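Local coordinates for DNA fragmentation factor subunit beta (Mus musculus, PDB 1V0D), which cleaves DNA as the caspase-activated nuclease of apoptosis, fragmenting the genome and inducing chromatin condensation, at residues H263-T274 with E288-T296. Residues are numbered along the deposited sequence; the frame is centred on the assembly and turned at random.
Sequences HIIEKKRTVVPT and EYFYSLLFT
V271 faces F290, L293 and L294 from one turn of helix 267-274, which runs antiparallel to helix 288-295 at an axis separation of 10.2 Å and an angle of 163°. The tight part centres on the V271 methyl CG1, which lies 3.7 Å from L294 CD2 and also meets L293 CB. With chi1 at -177°, this methyl stands anti to the backbone N, which turns it toward the two leucines. V271 and L294 lie alongside each other with their ends running opposite ways, while V272 CG2 meets the same L294 methyl, CD2, crosswise. Helices 155-175 and 186-202 close this buried side, through V174 and M196 against L294.

A polar contact lies beside the C-terminal end of helix 288-295, where the other segment leads into helix 267-274. H263 NE2 donates to L294 O over 3.0 Å, with an N-H...O angle of 157°; the acceptor lies in the imidazole plane, whereas the donor stands above the carbonyl plane. K267 CB sits over the rim of one face of this ring and Y170 packs edge-to-face with it, which probably helps to fix its rotation.

The partly exposed flank is looser at I265, whose CD1 stays 4.5 Å from L293 CG; T274 makes a narrow but close contact there, its CG2 3.7 Å from F290 CE2 at the ring edge.

The helical pair fills the connection between antiparallel strands 260-263 and 300-303, which, beside the magnesium bound by D262 and H308, are consistent with the ββ hairpin of a His-Me finger nuclease.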
loop_
_atom_site.group_PDB
_atom_site.type_symbol
_atom_site.label_atom_id
_atom_site.label_comp_id
_atom_site.label_asym_id
_atom_site.label_seq_id
_atom_site.Cartn_x
_atom_site.Cartn_y
_atom_site.Cartn_z
ATOM N N HIS A 263 10.433 10.227 5.881
ATOM C CA HIS A 263 11.251 11.250 6.529
ATOM C C HIS A 263 11.956 10.654 7.754
ATOM O O HIS A 263 11.293 10.126 8.655
ATOM C CB HIS A 263 10.387 12.422 7.004
ATOM C CG HIS A 263 9.808 13.254 5.900
ATOM N ND1 HIS A 263 8.756 12.831 5.116
ATOM C CD2 HIS A 263 10.120 14.501 5.467
ATOM C CE1 HIS A 263 8.444 13.782 4.253
ATOM N NE2 HIS A 263 9.256 14.806 4.445
ATOM N N ILE A 264 13.284 10.745 7.797
ATOM C CA ILE A 264 14.030 10.221 8.928
ATOM C C ILE A 264 13.654 11.017 10.171
ATOM O O ILE A 264 13.344 10.449 11.214
ATOM C CB ILE A 264 15.534 10.312 8.693
ATOM C CG1 ILE A 264 15.883 9.620 7.365
ATOM C CG2 ILE A 264 16.275 9.648 9.856
ATOM C CD1 ILE A 264 17.353 9.657 7.006
ATOM N N ILE A 265 13.701 12.338 10.070
ATOM C CA ILE A 265 13.281 13.184 11.175
ATOM C C ILE A 265 11.837 13.455 10.749
ATOM O O ILE A 265 11.594 14.184 9.781
ATOM C CB ILE A 265 14.076 14.506 11.222
ATOM C CG1 ILE A 265 15.565 14.215 11.418
ATOM C CG2 ILE A 265 13.568 15.382 12.351
ATOM C CD1 ILE A 265 16.415 15.466 11.571
ATOM N N GLU A 266 10.889 12.834 11.449
ATOM C CA GLU A 266 9.470 12.952 11.127
ATOM C C GLU A 266 9.059 14.378 10.830
ATOM O O GLU A 266 9.342 15.295 11.599
ATOM C CB GLU A 266 8.642 12.386 12.264
ATOM C CG GLU A 266 8.922 10.931 12.526
ATOM C CD GLU A 266 8.086 10.383 13.662
ATOM O OE1 GLU A 266 8.327 10.778 14.824
ATOM O OE2 GLU A 266 7.179 9.560 13.391
ATOM N N LYS A 267 8.367 14.567 9.717
ATOM C CA LYS A 267 7.987 15.909 9.342
ATOM C C LYS A 267 6.798 16.464 10.096
ATOM O O LYS A 267 6.827 17.608 10.547
ATOM C CB LYS A 267 7.727 15.988 7.838
ATOM C CG LYS A 267 6.278 15.991 7.468
ATOM C CD LYS A 267 6.078 16.164 5.991
ATOM C CE LYS A 267 4.598 16.060 5.673
ATOM N NZ LYS A 267 4.343 16.108 4.215
ATOM N N LYS A 268 5.749 15.669 10.237
ATOM C CA LYS A 268 4.562 16.155 10.929
ATOM C C LYS A 268 4.805 16.168 12.428
ATOM O O LYS A 268 4.505 17.131 13.120
ATOM C CB LYS A 268 3.364 15.264 10.599
ATOM C CG LYS A 268 2.001 15.897 10.871
ATOM C CD LYS A 268 0.901 15.083 10.173
ATOM C CE LYS A 268 -0.413 15.857 10.022
ATOM N NZ LYS A 268 -1.283 15.237 8.965
ATOM N N ARG A 269 5.372 15.077 12.910
ATOM C CA ARG A 269 5.667 14.910 14.318
ATOM C C ARG A 269 6.690 15.928 14.846
ATOM O O ARG A 269 6.473 16.500 15.911
ATOM C CB ARG A 269 6.169 13.480 14.539
ATOM C CG ARG A 269 6.233 13.016 15.979
ATOM C CD ARG A 269 4.843 12.813 16.565
ATOM N NE ARG A 269 4.888 12.129 17.861
ATOM C CZ ARG A 269 3.858 12.040 18.703
ATOM N NH1 ARG A 269 2.686 12.596 18.394
ATOM N NH2 ARG A 269 4.002 11.398 19.861
ATOM N N THR A 270 7.777 16.174 14.099
ATOM C CA THR A 270 8.835 17.093 14.550
ATOM C C THR A 270 9.325 18.269 13.685
ATOM O O THR A 270 9.494 19.383 14.190
ATOM C CB THR A 270 10.078 16.293 14.959
ATOM O OG1 THR A 270 10.175 15.130 14.134
ATOM C CG2 THR A 270 9.986 15.855 16.410
ATOM N N VAL A 271 9.567 18.052 12.399
ATOM C CA VAL A 271 10.065 19.149 11.562
ATOM C C VAL A 271 9.129 20.351 11.412
ATOM O O VAL A 271 9.529 21.484 11.663
ATOM C CB VAL A 271 10.434 18.671 10.141
ATOM C CG1 VAL A 271 11.001 19.823 9.353
ATOM C CG2 VAL A 271 11.451 17.546 10.205
ATOM N N VAL A 272 7.886 20.118 10.996
ATOM C CA VAL A 272 6.953 21.227 10.811
ATOM C C VAL A 272 6.800 22.030 12.089
ATOM O O VAL A 272 7.049 23.230 12.099
ATOM C CB VAL A 272 5.565 20.725 10.303
ATOM C CG1 VAL A 272 4.511 21.829 10.416
ATOM C CG2 VAL A 272 5.695 20.291 8.837
ATOM N N PRO A 273 6.398 21.383 13.190
ATOM C CA PRO A 273 6.240 22.115 14.450
ATOM C C PRO A 273 7.522 22.860 14.873
ATOM O O PRO A 273 7.451 24.010 15.322
ATOM C CB PRO A 273 5.813 21.030 15.430
ATOM C CG PRO A 273 6.411 19.805 14.868
ATOM C CD PRO A 273 6.177 19.947 13.391
ATOM N N THR A 274 8.690 22.234 14.724
ATOM C CA THR A 274 9.936 22.924 15.058
ATOM C C THR A 274 10.047 24.173 14.173
ATOM O O THR A 274 10.489 25.235 14.619
ATOM C CB THR A 274 11.157 22.051 14.789
ATOM O OG1 THR A 274 11.188 20.965 15.720
ATOM C CG2 THR A 274 12.409 22.858 14.927
ATOM N N GLU A 288 16.340 27.276 4.728
ATOM C CA GLU A 288 16.906 26.306 3.788
ATOM C C GLU A 288 17.097 24.950 4.477
ATOM O O GLU A 288 16.977 23.894 3.846
ATOM C CB GLU A 288 18.254 26.795 3.237
ATOM C CG GLU A 288 18.155 27.888 2.179
ATOM C CD GLU A 288 17.753 29.239 2.753
ATOM O OE1 GLU A 288 17.599 29.346 3.996
ATOM O OE2 GLU A 288 17.600 30.200 1.962
ATOM N N TYR A 289 17.403 24.992 5.773
ATOM C CA TYR A 289 17.620 23.778 6.556
ATOM C C TYR A 289 16.344 22.944 6.597
ATOM O O TYR A 289 16.383 21.731 6.339
ATOM C CB TYR A 289 18.080 24.134 7.983
ATOM C CG TYR A 289 18.176 22.937 8.907
ATOM C CD1 TYR A 289 18.883 21.801 8.527
ATOM C CD2 TYR A 289 17.520 22.923 10.139
ATOM C CE1 TYR A 289 18.929 20.674 9.345
ATOM C CE2 TYR A 289 17.563 21.802 10.971
ATOM C CZ TYR A 289 18.263 20.677 10.568
ATOM O OH TYR A 289 18.277 19.532 11.353
ATOM N N PHE A 290 15.228 23.605 6.915
ATOM C CA PHE A 290 13.920 22.962 6.988
ATOM C C PHE A 290 13.508 22.448 5.615
ATOM O O PHE A 290 12.821 21.426 5.490
ATOM C CB PHE A 290 12.879 23.941 7.518
ATOM C CG PHE A 290 13.081 24.302 8.954
ATOM C CD1 PHE A 290 13.804 25.435 9.308
ATOM C CD2 PHE A 290 12.618 23.460 9.965
ATOM C CE1 PHE A 290 14.072 25.725 10.658
ATOM C CE2 PHE A 290 12.881 23.739 11.317
ATOM C CZ PHE A 290 13.610 24.874 11.662
ATOM N N TYR A 291 13.932 23.160 4.580
ATOM C CA TYR A 291 13.642 22.742 3.223
ATOM C C TYR A 291 14.270 21.353 3.049
ATOM O O TYR A 291 13.594 20.394 2.677
ATOM C CB TYR A 291 14.255 23.735 2.238
ATOM C CG TYR A 291 14.115 23.330 0.799
ATOM C CD1 TYR A 291 12.919 23.523 0.113
ATOM C CD2 TYR A 291 15.180 22.738 0.122
ATOM C CE1 TYR A 291 12.789 23.140 -1.225
ATOM C CE2 TYR A 291 15.063 22.350 -1.205
ATOM C CZ TYR A 291 13.865 22.555 -1.874
ATOM O OH TYR A 291 13.750 22.171 -3.190
ATOM N N SER A 292 15.562 21.250 3.327
ATOM C CA SER A 292 16.266 19.978 3.221
ATOM C C SER A 292 15.476 18.882 3.894
ATOM O O SER A 292 15.198 17.833 3.308
ATOM C CB SER A 292 17.614 20.061 3.918
ATOM O OG SER A 292 18.424 21.043 3.306
ATOM N N LEU A 293 15.130 19.144 5.147
ATOM C CA LEU A 293 14.390 18.197 5.967
ATOM C C LEU A 293 13.052 17.797 5.379
ATOM O O LEU A 293 12.693 16.618 5.371
ATOM C CB LEU A 293 14.172 18.784 7.373
ATOM C CG LEU A 293 15.194 18.492 8.495
ATOM C CD1 LEU A 293 16.550 18.098 7.932
ATOM C CD2 LEU A 293 15.317 19.709 9.385
ATOM N N LEU A 294 12.321 18.781 4.873
ATOM C CA LEU A 294 10.986 18.537 4.347
ATOM C C LEU A 294 10.871 17.957 2.948
ATOM O O LEU A 294 9.974 17.162 2.698
ATOM C CB LEU A 294 10.170 19.840 4.425
ATOM C CG LEU A 294 9.930 20.421 5.827
ATOM C CD1 LEU A 294 9.667 21.897 5.785
ATOM C CD2 LEU A 294 8.770 19.719 6.460
ATOM N N PHE A 295 11.779 18.307 2.041
ATOM C CA PHE A 295 11.626 17.842 0.657
ATOM C C PHE A 295 12.798 17.188 -0.048
ATOM O O PHE A 295 12.672 16.835 -1.216
ATOM C CB PHE A 295 11.191 19.018 -0.230
ATOM C CG PHE A 295 10.187 19.944 0.412
ATOM C CD1 PHE A 295 10.565 21.225 0.810
ATOM C CD2 PHE A 295 8.856 19.544 0.595
ATOM C CE1 PHE A 295 9.630 22.103 1.380
ATOM C CE2 PHE A 295 7.915 20.406 1.162
ATOM C CZ PHE A 295 8.300 21.692 1.556
ATOM N N THR A 296 13.922 17.021 0.633
ATOM C CA THR A 296 15.120 16.481 -0.008
ATOM C C THR A 296 15.504 15.080 0.430
ATOM O O THR A 296 15.111 14.623 1.501
ATOM C CB THR A 296 16.303 17.433 0.259
ATOM O OG1 THR A 296 15.956 18.736 -0.215
ATOM C CG2 THR A 296 17.562 16.977 -0.452
#